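Local structure of putative cytoplasmic protein (Salmonella enterica subsp. enterica serovar Typhimurium, 4IQN) at residues A[146-151]-A[165-170]; A[4-9]-A[187-192]; A[17-22]-A[59-64]; A[71-76]-A[126-131]. The protein is of unknown function, a putative cytoplasmic protein of the DUF5066 family that folds as a single chain of helices and two small beta sheets. All coordinates share one frame; numbering follows the deposited sequence. Where two conformers were deposited one is given.

How the contacts relate
Contact 2 ties the N-terminal residues 4-9 to 187-192 and so closes a long loop of chain, inside which contacts 3, 4 and 1 follow one another in that order. Contact 1 touches both contact 2, where helix 166-174 meets W192 (about 11 Å between the contact centres), and contact 4, where Y169 reaches H130 (about 14 Å between centres). Contacts 1 and 4 also share the antiparallel sheet of strands 124-128, 135-140, 151-155 and 158-161. Contact 3 leans on contact 4 where I74 packs against residues 59-63, and its helix 8-18 begins in contact 2. Contacts 3, 4 and 1 thus form a chain of touching neighbours inside that closure.

Contact 1. Residues A[146-151]-A[165-170]; sequences NGEYPI and SLVEYL
E148 lies against S165 and V167 at the start of helix 166-174, and I151, at the start of strand 151-155, meets the same helix start. The CB of E148 touches S165 CB at 3.5 Å. Its CG, anti to the carbonyl carbon (chi1 -63°), stays close to that same serine CB, and a bend at chi2 then carries CD over to V167 CG2. The two side chains cross there at about a right angle, with OE2 lying 3.9 Å from V167 CG2. At the other branch of the tip, OE1 accepts from a water at 2.7 Å and is also bonded to S54 OG.

This loop leads into strand 151-155 of the antiparallel sheet, and the helix it meets follows strand 158-161, so the contact joins the sheet to the helix packed on it. S165 is the N-cap: its OG receives weak bonds from V167 N and E168 N. L166 N, in the first helical turn, donates instead to the water at 3.0 Å, and the water gives its own hydrogens to E148 OE1 and Y149 O. The helix N-terminus close to the E148 carboxylate probably helps stabilise its negative charge. Y149 O has a further neighbour in the S165 CA, a CA-H...O contact of 3.4 Å. Beyond the proline, I151 places CG1 against the S165 carbonyl carbon at 3.4 Å, while its CD1 reaches the L166 backbone and stands 4.2 Å from L166 CB.

Contact 2. Residues A[4-9]-A[187-192]; sequences MDISLT and LHLPQW
I6 and L189 make the tight part of this contact, with I6 CG2 only 3.6 Å from L189 CD1. The two side chains run antiparallel past one another, and CG2 of I6 also comes within 4.0 Å of W192 CZ2, approaching the indole obliquely. L189 CD1 itself sits above one face of that indole, toward the rim, so the leucine methyl is shared between I6 and the tryptophan. L187 CB lies at the edge of the ring, in its plane.

Packing is looser on the flanks. Selenomethionine M4 runs out extended beyond CG and meets L187 with SE 4.1 Å from L187 CD2. On the exposed side, Q191 and I6 approach tip to tip, the amide NE2 lying 3.8 Å from I6 CD1. The contact thus brings the residues leading into helix 8-18 against the start of helix 190-207, where L189 occupies the N-cap position, and Y171 of helix 166-174 also touches M4 and I6. Every touching pair across the two segments includes an alkyl or selenium atom, which implies that dispersion and the exclusion of water, rather than directional polar bonds, probably hold these two segments together.

Contact 3. Residues A[17-22]-A[59-64]; sequences KVNRNK and LAYDRD
N19 leaves helical geometry at the end of helix 8-18, and the following residues run beside the loop 59-64, closest at the CA atoms of N21 and D64, 6.8 Å apart. The alternate residues N19 and N21 both aim amides at D62. N19 has CG anti to its backbone N (chi1 -172°), and its ND2 spends both hydrogens within the amide plane. One goes to D62 OD2 at 2.8 Å; the other reaches Y61 OH at 3.0 Å, almost straight at 175°. N21 ND2 bonds D62 OD2 at 2.9 Å, its amide nearly coplanar with the carboxylate, and makes a weak second bond to OD1. The two amides use different lone pairs of OD2, N19 the anti one and N21 the syn one, so this oxygen is gripped from two directions.

N19 and D62 each also close an Asx turn: N19 OD1 accepts from N21 N, and D62 OD1 accepts from D64 N, which comes from above the carboxylate plane. D62 OD1 takes a further bond from T25 N. Several N-H donors converging on this buried carboxylate would be expected to steady its negative charge. The D62 CB packs over one face of the Y61 ring, 3.7 Å above its plane. That ring also touches V15 and K16 of helix 8-18, placing the loop between strands 48-49 and 86-87 against the helix's C-terminal end.

Contact 4. Residues A[71-76]-A[126-131]; sequences MPVIET and IRIDHV
D129 points its carboxylate toward the loop residues 73-76 from near the end of strand 124-128, an outermost strand of the four-stranded antiparallel sheet. The contact thereby joins a long loop to the edge of that sheet. D129 CG is anti to the carbonyl carbon (chi1 -59°), and from there the two oxygens divide the work. OD2 receives T76 N on its syn lone pair at 2.9 Å, in a nearly straight bond of 170°, and a weaker one from E75 N. OD1 faces T76 OG1, a hydroxyl donor modelled at 2.4 Å, so short that the exact distance is doubtful. The backbone adds a bond from D129 N to V73 O at 2.9 Å.

The remaining side-chain pairs are turned differently. V73 and I128 lie side by side and point the same way, V73 CG1 being 4.0 Å from I128 CG2, and both continue into the core against helix 166-174. T76 and R127 instead cross at a slant, CG2 of the threonine resting on the arginine CG. The R127 chain bends at chi2, and its NH1 donates to I128 O, while NE forms a salt bridge with E95. At the other end of the loop a water bridges the two segments, donating to P72 O at 2.9 Å and to H130 O at 2.8 Å.

Contact 1. Residues A[146-151]-A[165-170]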
loop_
_atom_site.group_PDB
_atom_site.type_symbol
_atom_site.label_atom_id
_atom_site.label_comp_id
_atom_site.label_asym_id
_atom_site.label_seq_id
_atom_site.Cartn_x
_atom_site.Cartn_y
_atom_site.Cartn_z
ATOM N N ASN A 146 -5.274 -10.348 12.535
ATOM C CA ASN A 146 -5.489 -8.970 13.003
ATOM C C ASN A 146 -6.266 -8.123 12.017
ATOM O O ASN A 146 -6.397 -6.907 12.200
ATOM C CB ASN A 146 -4.160 -8.251 13.229
ATOM C CG ASN A 146 -3.271 -8.943 14.214
ATOM O OD1 ASN A 146 -2.051 -9.099 13.990
ATOM N ND2 ASN A 146 -3.827 -9.326 15.305
ATOM N N GLY A 147 -6.769 -8.729 10.948
ATOM C CA GLY A 147 -7.506 -7.965 9.944
ATOM C C GLY A 147 -6.648 -7.113 9.026
ATOM O O GLY A 147 -7.098 -6.082 8.553
ATOM N N GLU A 148 -5.399 -7.530 8.798
ATOM C CA GLU A 148 -4.466 -6.791 7.970
ATOM C C GLU A 148 -4.122 -7.529 6.692
ATOM O O GLU A 148 -4.145 -8.744 6.655
ATOM C CB GLU A 148 -3.166 -6.504 8.742
ATOM C CG GLU A 148 -3.412 -5.623 9.953
ATOM C CD GLU A 148 -3.903 -4.196 9.597
ATOM O OE1 GLU A 148 -3.479 -3.637 8.536
ATOM O OE2 GLU A 148 -4.706 -3.631 10.404
ATOM N N TYR A 149 -3.776 -6.762 5.665
ATOM C CA TYR A 149 -3.205 -7.283 4.439
ATOM C C TYR A 149 -1.682 -7.052 4.444
ATOM O O TYR A 149 -1.179 -6.190 5.156
ATOM C CB TYR A 149 -3.757 -6.575 3.228
ATOM C CG TYR A 149 -5.211 -6.827 2.964
ATOM C CD1 TYR A 149 -5.641 -8.041 2.500
ATOM C CD2 TYR A 149 -6.152 -5.809 3.177
ATOM C CE1 TYR A 149 -7.004 -8.239 2.214
ATOM C CE2 TYR A 149 -7.498 -6.016 2.939
ATOM C CZ TYR A 149 -7.909 -7.243 2.458
ATOM O OH TYR A 149 -9.218 -7.505 2.187
ATOM N N PRO A 150 -0.958 -7.766 3.586
ATOM C CA PRO A 150 0.495 -7.479 3.517
ATOM C C PRO A 150 0.810 -6.130 2.877
ATOM O O PRO A 150 -0.040 -5.522 2.213
ATOM C CB PRO A 150 1.039 -8.593 2.624
ATOM C CG PRO A 150 -0.053 -9.572 2.456
ATOM C CD PRO A 150 -1.343 -8.849 2.680
ATOM N N ILE A 151 2.040 -5.662 3.064
ATOM C CA ILE A 151 2.579 -4.540 2.331
ATOM C C ILE A 151 3.491 -5.063 1.218
ATOM O O ILE A 151 4.237 -6.029 1.418
ATOM C CB ILE A 151 3.392 -3.646 3.280
ATOM C CG1 ILE A 151 2.430 -3.009 4.304
ATOM C CG2 ILE A 151 4.204 -2.584 2.533
ATOM C CD1 ILE A 151 1.531 -1.944 3.699
ATOM N N SER A 165 2.256 -5.892 7.509
ATOM C CA SER A 165 1.084 -5.047 7.380
ATOM C C SER A 165 1.434 -3.590 7.453
ATOM O O SER A 165 2.575 -3.222 7.794
ATOM C CB SER A 165 0.136 -5.336 8.530
ATOM O OG SER A 165 0.618 -4.864 9.778
ATOM N N LEU A 166 0.430 -2.736 7.196
ATOM C CA LEU A 166 0.533 -1.312 7.401
ATOM C C LEU A 166 0.908 -0.948 8.870
ATOM O O LEU A 166 1.572 0.066 9.108
ATOM C CB LEU A 166 -0.789 -0.618 6.995
ATOM C CG LEU A 166 -0.758 0.916 6.951
ATOM C CD1 LEU A 166 0.306 1.421 5.997
ATOM C CD2 LEU A 166 -2.138 1.447 6.575
ATOM N N VAL A 167 0.487 -1.771 9.823
ATOM C CA VAL A 167 0.843 -1.580 11.221
ATOM C C VAL A 167 2.367 -1.658 11.400
ATOM O O VAL A 167 2.965 -0.745 11.960
ATOM C CB VAL A 167 0.133 -2.578 12.148
ATOM C CG1 VAL A 167 0.554 -2.427 13.605
ATOM C CG2 VAL A 167 -1.398 -2.403 12.052
ATOM N N GLU A 168 2.980 -2.705 10.902
ATOM C CA GLU A 168 4.436 -2.832 10.974
ATOM C C GLU A 168 5.126 -1.678 10.228
ATOM O O GLU A 168 6.085 -1.088 10.734
ATOM C CB GLU A 168 4.890 -4.176 10.415
ATOM C CG GLU A 168 6.411 -4.339 10.412
ATOM C CD GLU A 168 6.919 -5.711 10.058
ATOM O OE1 GLU A 168 6.146 -6.578 9.581
ATOM O OE2 GLU A 168 8.147 -5.939 10.250
ATOM N N TYR A 169 4.631 -1.350 9.037
ATOM C CA TYR A 169 5.184 -0.263 8.260
ATOM C C TYR A 169 5.188 1.033 9.077
ATOM O O TYR A 169 6.215 1.726 9.178
ATOM C CB TYR A 169 4.422 -0.099 6.921
ATOM C CG TYR A 169 4.766 1.157 6.175
ATOM C CD1 TYR A 169 5.905 1.234 5.372
ATOM C CD2 TYR A 169 3.980 2.304 6.291
ATOM C CE1 TYR A 169 6.245 2.388 4.711
ATOM C CE2 TYR A 169 4.284 3.465 5.618
ATOM C CZ TYR A 169 5.423 3.526 4.822
ATOM O OH TYR A 169 5.765 4.694 4.163
ATOM N N LEU A 170 4.050 1.374 9.684
ATOM C CA LEU A 170 3.957 2.625 10.407
ATOM C C LEU A 170 4.793 2.661 11.694
ATOM O O LEU A 170 5.374 3.714 12.020
ATOM C CB LEU A 170 2.495 2.982 10.700
ATOM C CG LEU A 170 1.746 3.433 9.460
ATOM C CD1 LEU A 170 0.293 3.679 9.869
ATOM C CD2 LEU A 170 2.323 4.693 8.827
HETATM O O HOH W 1 -2.191 -3.791 6.188
#

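Contact 2. Residues A[4-9]-A[187-192]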
loop_
_atom_site.group_PDB
_atom_site.type_symbol
_atom_site.label_atom_id
_atom_site.label_comp_id
_atom_site.label_asym_id
_atom_site.label_seq_id
_atom_site.Cartn_x
_atom_site.Cartn_y
_atom_site.Cartn_z
HETATM N N MSE A 4 6.851 -6.041 23.892
HETATM C CA MSE A 4 6.358 -4.748 23.343
HETATM C C MSE A 4 4.916 -4.797 22.881
HETATM O O MSE A 4 4.492 -5.779 22.280
HETATM C CB MSE A 4 7.193 -4.255 22.144
HETATM C CG MSE A 4 6.616 -2.936 21.622
HETATM SE SE MSE A 4 7.844 -2.011 20.386
HETATM C CE MSE A 4 6.617 -0.561 19.849
ATOM N N ASP A 5 4.169 -3.716 23.123
ATOM C CA ASP A 5 2.748 -3.656 22.780
ATOM C C ASP A 5 2.554 -2.996 21.413
ATOM O O ASP A 5 2.813 -1.784 21.255
ATOM C CB ASP A 5 1.966 -2.902 23.861
ATOM C CG ASP A 5 0.554 -3.475 24.080
ATOM O OD1 ASP A 5 0.305 -4.660 23.744
ATOM O OD2 ASP A 5 -0.312 -2.742 24.606
ATOM N N ILE A 6 2.082 -3.794 20.441
ATOM C CA ILE A 6 2.020 -3.373 19.033
ATOM C C ILE A 6 0.612 -3.407 18.428
ATOM O O ILE A 6 0.414 -3.545 17.174
ATOM C CB ILE A 6 3.035 -4.139 18.183
ATOM C CG1 ILE A 6 3.046 -5.620 18.543
ATOM C CG2 ILE A 6 4.426 -3.540 18.409
ATOM C CD1 ILE A 6 1.937 -6.429 17.906
ATOM N N SER A 7 -0.357 -3.234 19.318
ATOM C CA SER A 7 -1.761 -3.162 18.937
ATOM C C SER A 7 -2.074 -1.959 18.043
ATOM O O SER A 7 -1.389 -0.947 18.014
ATOM C CB SER A 7 -2.637 -3.063 20.189
ATOM O OG SER A 7 -2.452 -1.799 20.820
ATOM N N LEU A 8 -3.171 -2.068 17.323
ATOM C CA LEU A 8 -3.642 -0.951 16.559
ATOM C C LEU A 8 -3.970 0.276 17.454
ATOM O O LEU A 8 -3.672 1.425 17.102
ATOM C CB LEU A 8 -4.838 -1.417 15.732
ATOM C CG LEU A 8 -5.404 -0.435 14.765
ATOM C CD1 LEU A 8 -4.324 0.180 13.886
ATOM C CD2 LEU A 8 -6.477 -1.191 13.978
ATOM N N THR A 9 -4.534 0.030 18.633
ATOM C CA THR A 9 -4.913 1.117 19.552
ATOM C C THR A 9 -3.677 1.906 19.951
ATOM O O THR A 9 -3.682 3.147 19.925
ATOM C CB THR A 9 -5.623 0.589 20.815
ATOM O OG1 THR A 9 -6.912 0.098 20.450
ATOM C CG2 THR A 9 -5.817 1.695 21.845
ATOM N N LEU A 187 11.974 -3.416 16.858
ATOM C CA LEU A 187 10.887 -3.825 15.928
ATOM C C LEU A 187 11.137 -5.130 15.184
ATOM O O LEU A 187 10.471 -5.429 14.207
ATOM C CB LEU A 187 10.577 -2.685 14.974
ATOM C CG LEU A 187 10.180 -1.358 15.647
ATOM C CD1 LEU A 187 9.941 -0.268 14.613
ATOM C CD2 LEU A 187 8.967 -1.555 16.520
ATOM N N HIS A 188 12.081 -5.928 15.649
ATOM C CA HIS A 188 12.304 -7.262 15.078
ATOM C C HIS A 188 11.449 -8.271 15.840
ATOM O O HIS A 188 11.933 -9.057 16.632
ATOM C CB HIS A 188 13.786 -7.650 15.105
ATOM C CG HIS A 188 14.631 -6.855 14.181
ATOM N ND1 HIS A 188 15.154 -5.625 14.521
ATOM C CD2 HIS A 188 15.052 -7.111 12.917
ATOM C CE1 HIS A 188 15.857 -5.155 13.504
ATOM N NE2 HIS A 188 15.811 -6.038 12.523
ATOM N N LEU A 189 10.129 -8.211 15.631
ATOM C CA LEU A 189 9.217 -8.994 16.422
ATOM C C LEU A 189 8.917 -10.327 15.722
ATOM O O LEU A 189 8.629 -10.341 14.515
ATOM C CB LEU A 189 7.925 -8.207 16.647
ATOM C CG LEU A 189 8.064 -6.793 17.216
ATOM C CD1 LEU A 189 6.697 -6.215 17.441
ATOM C CD2 LEU A 189 8.815 -6.876 18.498
ATOM N N PRO A 190 8.970 -11.449 16.473
ATOM C CA PRO A 190 8.771 -12.765 15.852
ATOM C C PRO A 190 7.400 -12.895 15.258
ATOM O O PRO A 190 7.238 -13.576 14.256
ATOM C CB PRO A 190 8.976 -13.751 16.988
ATOM C CG PRO A 190 9.041 -12.949 18.222
ATOM C CD PRO A 190 9.466 -11.579 17.853
ATOM N N GLN A 191 6.419 -12.226 15.850
ATOM C CA GLN A 191 5.055 -12.381 15.277
ATOM C C GLN A 191 4.927 -11.743 13.915
ATOM O O GLN A 191 4.147 -12.243 13.048
ATOM C CB GLN A 191 3.957 -11.926 16.262
ATOM C CG GLN A 191 4.029 -10.484 16.642
ATOM C CD GLN A 191 4.822 -10.221 17.941
ATOM O OE1 GLN A 191 5.914 -10.817 18.229
ATOM N NE2 GLN A 191 4.275 -9.291 18.736
ATOM N N TRP A 192 5.648 -10.639 13.695
ATOM C CA TRP A 192 5.722 -10.032 12.377
ATOM C C TRP A 192 6.429 -10.903 11.373
ATOM O O TRP A 192 5.929 -11.097 10.258
ATOM C CB TRP A 192 6.318 -8.639 12.425
ATOM C CG TRP A 192 5.428 -7.596 13.091
ATOM C CD1 TRP A 192 4.059 -7.671 13.307
ATOM C CD2 TRP A 192 5.826 -6.305 13.532
ATOM N NE1 TRP A 192 3.611 -6.510 13.864
ATOM C CE2 TRP A 192 4.671 -5.659 14.040
ATOM C CE3 TRP A 192 7.069 -5.643 13.634
ATOM C CZ2 TRP A 192 4.700 -4.362 14.551
ATOM C CZ3 TRP A 192 7.095 -4.385 14.156
ATOM C CH2 TRP A 192 5.916 -3.752 14.645
#

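Contact 3. Residues A[17-22]-A[59-64]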
loop_
_atom_site.group_PDB
_atom_site.type_symbol
_atom_site.label_atom_id
_atom_site.label_comp_id
_atom_site.label_asym_id
_atom_site.label_seq_id
_atom_site.Cartn_x
_atom_site.Cartn_y
_atom_site.Cartn_z
ATOM N N LYS A 17 0.337 11.322 18.317
ATOM C CA LYS A 17 1.461 11.973 18.942
ATOM C C LYS A 17 2.389 12.664 17.961
ATOM O O LYS A 17 2.857 13.736 18.260
ATOM C CB LYS A 17 2.240 10.991 19.812
ATOM C CG LYS A 17 3.397 11.627 20.548
ATOM C CD LYS A 17 3.976 10.682 21.586
ATOM C CE LYS A 17 5.148 11.340 22.302
ATOM N NZ LYS A 17 5.080 11.085 23.760
ATOM N N VAL A 18 2.642 12.071 16.802
ATOM C CA VAL A 18 3.585 12.649 15.822
ATOM C C VAL A 18 2.932 13.506 14.723
ATOM O O VAL A 18 3.634 14.192 13.978
ATOM C CB VAL A 18 4.429 11.550 15.109
ATOM C CG1 VAL A 18 5.227 10.713 16.105
ATOM C CG2 VAL A 18 3.557 10.653 14.241
ATOM N N ASN A 19 1.612 13.449 14.603
ATOM C CA ASN A 19 0.909 14.035 13.467
ATOM C C ASN A 19 1.274 15.508 13.288
ATOM O O ASN A 19 1.134 16.308 14.194
ATOM C CB ASN A 19 -0.586 13.885 13.657
ATOM C CG ASN A 19 -1.407 14.300 12.439
ATOM O OD1 ASN A 19 -0.902 14.605 11.362
ATOM N ND2 ASN A 19 -2.702 14.269 12.621
ATOM N N ARG A 20 1.732 15.848 12.096
ATOM C CA ARG A 20 2.169 17.191 11.785
ATOM C C ARG A 20 1.047 18.004 11.127
ATOM O O ARG A 20 1.202 19.206 10.892
ATOM C CB ARG A 20 3.403 17.122 10.891
ATOM C CG ARG A 20 4.654 16.568 11.583
ATOM C CD ARG A 20 5.251 17.589 12.503
ATOM N NE ARG A 20 5.481 18.834 11.781
ATOM C CZ ARG A 20 6.607 19.165 11.155
ATOM N NH1 ARG A 20 7.656 18.350 11.157
ATOM N NH2 ARG A 20 6.678 20.335 10.520
ATOM N N ASN A 21 -0.074 17.354 10.841
ATOM C CA ASN A 21 -1.216 18.027 10.244
ATOM C C ASN A 21 -1.935 18.848 11.278
ATOM O O ASN A 21 -2.439 18.320 12.260
ATOM C CB ASN A 21 -2.224 17.022 9.685
ATOM C CG ASN A 21 -3.435 17.698 9.106
ATOM O OD1 ASN A 21 -3.369 18.835 8.646
ATOM N ND2 ASN A 21 -4.542 17.008 9.116
ATOM N N LYS A 22 -1.999 20.145 11.018
ATOM C CA LYS A 22 -2.579 21.106 11.939
ATOM C C LYS A 22 -4.114 21.150 11.820
ATOM O O LYS A 22 -4.776 21.750 12.662
ATOM C CB LYS A 22 -2.005 22.507 11.666
ATOM C CG LYS A 22 -0.486 22.612 11.641
ATOM C CD LYS A 22 0.147 22.359 13.011
ATOM C CE LYS A 22 1.528 22.998 13.106
ATOM N NZ LYS A 22 1.469 24.430 12.716
ATOM N N LEU A 59 -8.264 6.476 9.016
ATOM C CA LEU A 59 -9.307 7.345 8.454
ATOM C C LEU A 59 -10.234 7.906 9.518
ATOM O O LEU A 59 -10.720 9.032 9.413
ATOM C CB LEU A 59 -10.126 6.592 7.428
ATOM C CG LEU A 59 -9.362 6.314 6.136
ATOM C CD1 LEU A 59 -10.143 5.269 5.370
ATOM C CD2 LEU A 59 -9.112 7.569 5.316
ATOM N N ALA A 60 -10.458 7.122 10.553
ATOM C CA ALA A 60 -11.263 7.572 11.673
ATOM C C ALA A 60 -10.579 8.652 12.514
ATOM O O ALA A 60 -11.238 9.330 13.297
ATOM C CB ALA A 60 -11.669 6.396 12.548
ATOM N N TYR A 61 -9.266 8.817 12.358
ATOM C CA TYR A 61 -8.541 9.760 13.188
ATOM C C TYR A 61 -8.298 11.056 12.396
ATOM O O TYR A 61 -8.682 12.153 12.826
ATOM C CB TYR A 61 -7.241 9.142 13.755
ATOM C CG TYR A 61 -6.286 10.221 14.189
ATOM C CD1 TYR A 61 -6.688 11.177 15.109
ATOM C CD2 TYR A 61 -5.020 10.331 13.634
ATOM C CE1 TYR A 61 -5.858 12.217 15.468
ATOM C CE2 TYR A 61 -4.178 11.373 13.983
ATOM C CZ TYR A 61 -4.610 12.302 14.912
ATOM O OH TYR A 61 -3.818 13.331 15.276
ATOM N N ASP A 62 -7.713 10.930 11.214
ATOM C CA ASP A 62 -7.374 12.084 10.415
ATOM C C ASP A 62 -7.046 11.636 9.003
ATOM O O ASP A 62 -5.966 11.079 8.744
ATOM C CB ASP A 62 -6.185 12.796 11.061
ATOM C CG ASP A 62 -5.740 14.033 10.310
ATOM O OD1 ASP A 62 -6.421 14.471 9.331
ATOM O OD2 ASP A 62 -4.671 14.578 10.713
ATOM N N ARG A 63 -7.950 11.931 8.073
ATOM C CA ARG A 63 -7.760 11.514 6.693
ATOM C C ARG A 63 -6.599 12.261 6.042
ATOM O O ARG A 63 -6.163 11.881 4.944
ATOM C CB ARG A 63 -9.049 11.690 5.891
ATOM C CG ARG A 63 -9.247 13.066 5.352
ATOM C CD ARG A 63 -10.645 13.240 4.773
ATOM N NE ARG A 63 -11.656 13.282 5.817
ATOM C CZ ARG A 63 -12.952 13.411 5.563
ATOM N NH1 ARG A 63 -13.372 13.510 4.311
ATOM N NH2 ARG A 63 -13.822 13.451 6.547
ATOM N N ASP A 64 -6.115 13.312 6.717
ATOM C CA ASP A 64 -5.068 14.181 6.195
ATOM C C ASP A 64 -3.788 14.145 7.069
ATOM O O ASP A 64 -2.961 15.066 7.035
ATOM C CB ASP A 64 -5.612 15.619 6.087
ATOM C CG ASP A 64 -6.684 15.772 5.005
ATOM O OD1 ASP A 64 -6.564 15.102 3.945
ATOM O OD2 ASP A 64 -7.639 16.586 5.199
#

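Contact 4. Residues A[71-76]-A[126-131]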
loop_
_atom_site.group_PDB
_atom_site.type_symbol
_atom_site.label_atom_id
_atom_site.label_comp_id
_atom_site.label_asym_id
_atom_site.label_seq_id
_atom_site.Cartn_x
_atom_site.Cartn_y
_atom_site.Cartn_z
HETATM N N MSE A 71 5.059 14.270 5.988
HETATM C CA MSE A 71 4.613 13.810 4.664
HETATM C C MSE A 71 3.414 12.917 4.852
HETATM O O MSE A 71 3.295 12.245 5.877
HETATM C CB MSE A 71 5.740 13.028 3.966
HETATM C CG MSE A 71 7.030 13.829 3.929
HETATM SE SE MSE A 71 8.462 12.856 3.006
HETATM C CE MSE A 71 7.572 12.550 1.296
ATOM N N PRO A 72 2.519 12.882 3.864
ATOM C CA PRO A 72 1.293 12.112 3.999
ATOM C C PRO A 72 1.504 10.597 3.956
ATOM O O PRO A 72 2.596 10.144 3.638
ATOM C CB PRO A 72 0.445 12.588 2.818
ATOM C CG PRO A 72 1.414 13.044 1.791
ATOM C CD PRO A 72 2.558 13.618 2.580
ATOM N N VAL A 73 0.457 9.839 4.290
ATOM C CA VAL A 73 0.476 8.379 4.265
ATOM C C VAL A 73 -0.681 7.808 3.455
ATOM O O VAL A 73 -0.523 6.828 2.684
ATOM C CB VAL A 73 0.372 7.827 5.672
ATOM C CG1 VAL A 73 0.363 6.298 5.678
ATOM C CG2 VAL A 73 1.477 8.378 6.564
ATOM N N ILE A 74 -1.858 8.401 3.655
ATOM C CA ILE A 74 -3.076 7.863 3.070
ATOM C C ILE A 74 -3.765 8.865 2.159
ATOM O O ILE A 74 -4.970 8.842 2.027
ATOM C CB ILE A 74 -4.025 7.404 4.190
ATOM C CG1 ILE A 74 -4.294 8.540 5.185
ATOM C CG2 ILE A 74 -3.443 6.221 4.950
ATOM C CD1 ILE A 74 -5.414 8.224 6.138
ATOM N N GLU A 75 -2.997 9.743 1.522
ATOM C CA GLU A 75 -3.559 10.782 0.658
ATOM C C GLU A 75 -4.015 10.248 -0.697
ATOM O O GLU A 75 -5.167 10.439 -1.110
ATOM C CB GLU A 75 -2.552 11.892 0.466
ATOM C CG GLU A 75 -3.010 13.058 -0.372
ATOM C CD GLU A 75 -1.960 14.125 -0.370
ATOM O OE1 GLU A 75 -1.081 14.064 -1.237
ATOM O OE2 GLU A 75 -1.976 14.967 0.532
ATOM N N THR A 76 -3.111 9.592 -1.394
ATOM C CA THR A 76 -3.354 9.134 -2.750
ATOM C C THR A 76 -4.568 8.194 -2.848
ATOM O O THR A 76 -5.350 8.250 -3.833
ATOM C CB THR A 76 -2.090 8.428 -3.293
ATOM O OG1 THR A 76 -1.012 9.384 -3.384
ATOM C CG2 THR A 76 -2.341 7.814 -4.654
ATOM N N ILE A 126 -3.697 -0.917 -2.919
ATOM C CA ILE A 126 -3.958 0.402 -2.387
ATOM C C ILE A 126 -2.625 1.084 -2.245
ATOM O O ILE A 126 -1.729 0.564 -1.537
ATOM C CB ILE A 126 -4.678 0.358 -1.018
ATOM C CG1 ILE A 126 -6.097 -0.232 -1.130
ATOM C CG2 ILE A 126 -4.765 1.744 -0.412
ATOM C CD1 ILE A 126 -6.788 -0.349 0.226
ATOM N N ARG A 127 -2.483 2.253 -2.860
ATOM C CA ARG A 127 -1.204 2.981 -2.800
ATOM C C ARG A 127 -1.079 3.677 -1.469
ATOM O O ARG A 127 -2.018 4.314 -1.003
ATOM C CB ARG A 127 -1.125 4.015 -3.923
ATOM C CG ARG A 127 0.194 4.759 -4.106
ATOM C CD ARG A 127 1.336 3.821 -4.395
ATOM N NE ARG A 127 2.371 4.510 -5.151
ATOM C CZ ARG A 127 3.428 5.130 -4.626
ATOM N NH1 ARG A 127 3.664 5.144 -3.307
ATOM N NH2 ARG A 127 4.278 5.706 -5.449
ATOM N N ILE A 128 0.089 3.561 -0.855
ATOM C CA ILE A 128 0.432 4.279 0.391
ATOM C C ILE A 128 1.524 5.294 0.053
ATOM O O ILE A 128 2.473 4.974 -0.671
ATOM C CB ILE A 128 0.955 3.302 1.453
ATOM C CG1 ILE A 128 -0.135 2.331 1.891
ATOM C CG2 ILE A 128 1.575 4.025 2.682
ATOM C CD1 ILE A 128 -1.293 2.942 2.665
ATOM N N ASP A 129 1.392 6.515 0.568
ATOM C CA ASP A 129 2.339 7.571 0.292
ATOM C C ASP A 129 3.541 7.354 1.217
ATOM O O ASP A 129 3.376 7.117 2.390
ATOM C CB ASP A 129 1.695 8.916 0.506
ATOM C CG ASP A 129 0.469 9.102 -0.400
ATOM O OD1 ASP A 129 0.684 9.267 -1.635
ATOM O OD2 ASP A 129 -0.679 9.032 0.108
ATOM N N HIS A 130 4.732 7.409 0.646
ATOM C CA HIS A 130 5.943 6.963 1.319
ATOM C C HIS A 130 6.879 8.135 1.561
ATOM O O HIS A 130 6.695 9.220 1.012
ATOM C CB HIS A 130 6.621 5.886 0.468
ATOM C CG HIS A 130 7.798 5.241 1.126
ATOM N ND1 HIS A 130 7.787 4.842 2.442
ATOM C CD2 HIS A 130 9.027 4.932 0.645
ATOM C CE1 HIS A 130 8.958 4.304 2.746
ATOM N NE2 HIS A 130 9.731 4.361 1.673
ATOM N N VAL A 131 7.839 7.920 2.448
ATOM C CA VAL A 131 8.743 8.966 2.878
ATOM C C VAL A 131 10.017 8.997 2.042
ATOM O O VAL A 131 10.809 9.935 2.169
ATOM C CB VAL A 131 9.091 8.793 4.367
ATOM C CG1 VAL A 131 7.830 8.922 5.208
ATOM C CG2 VAL A 131 9.782 7.442 4.633
HETATM O O HOH W 2 4.474 10.841 1.566
#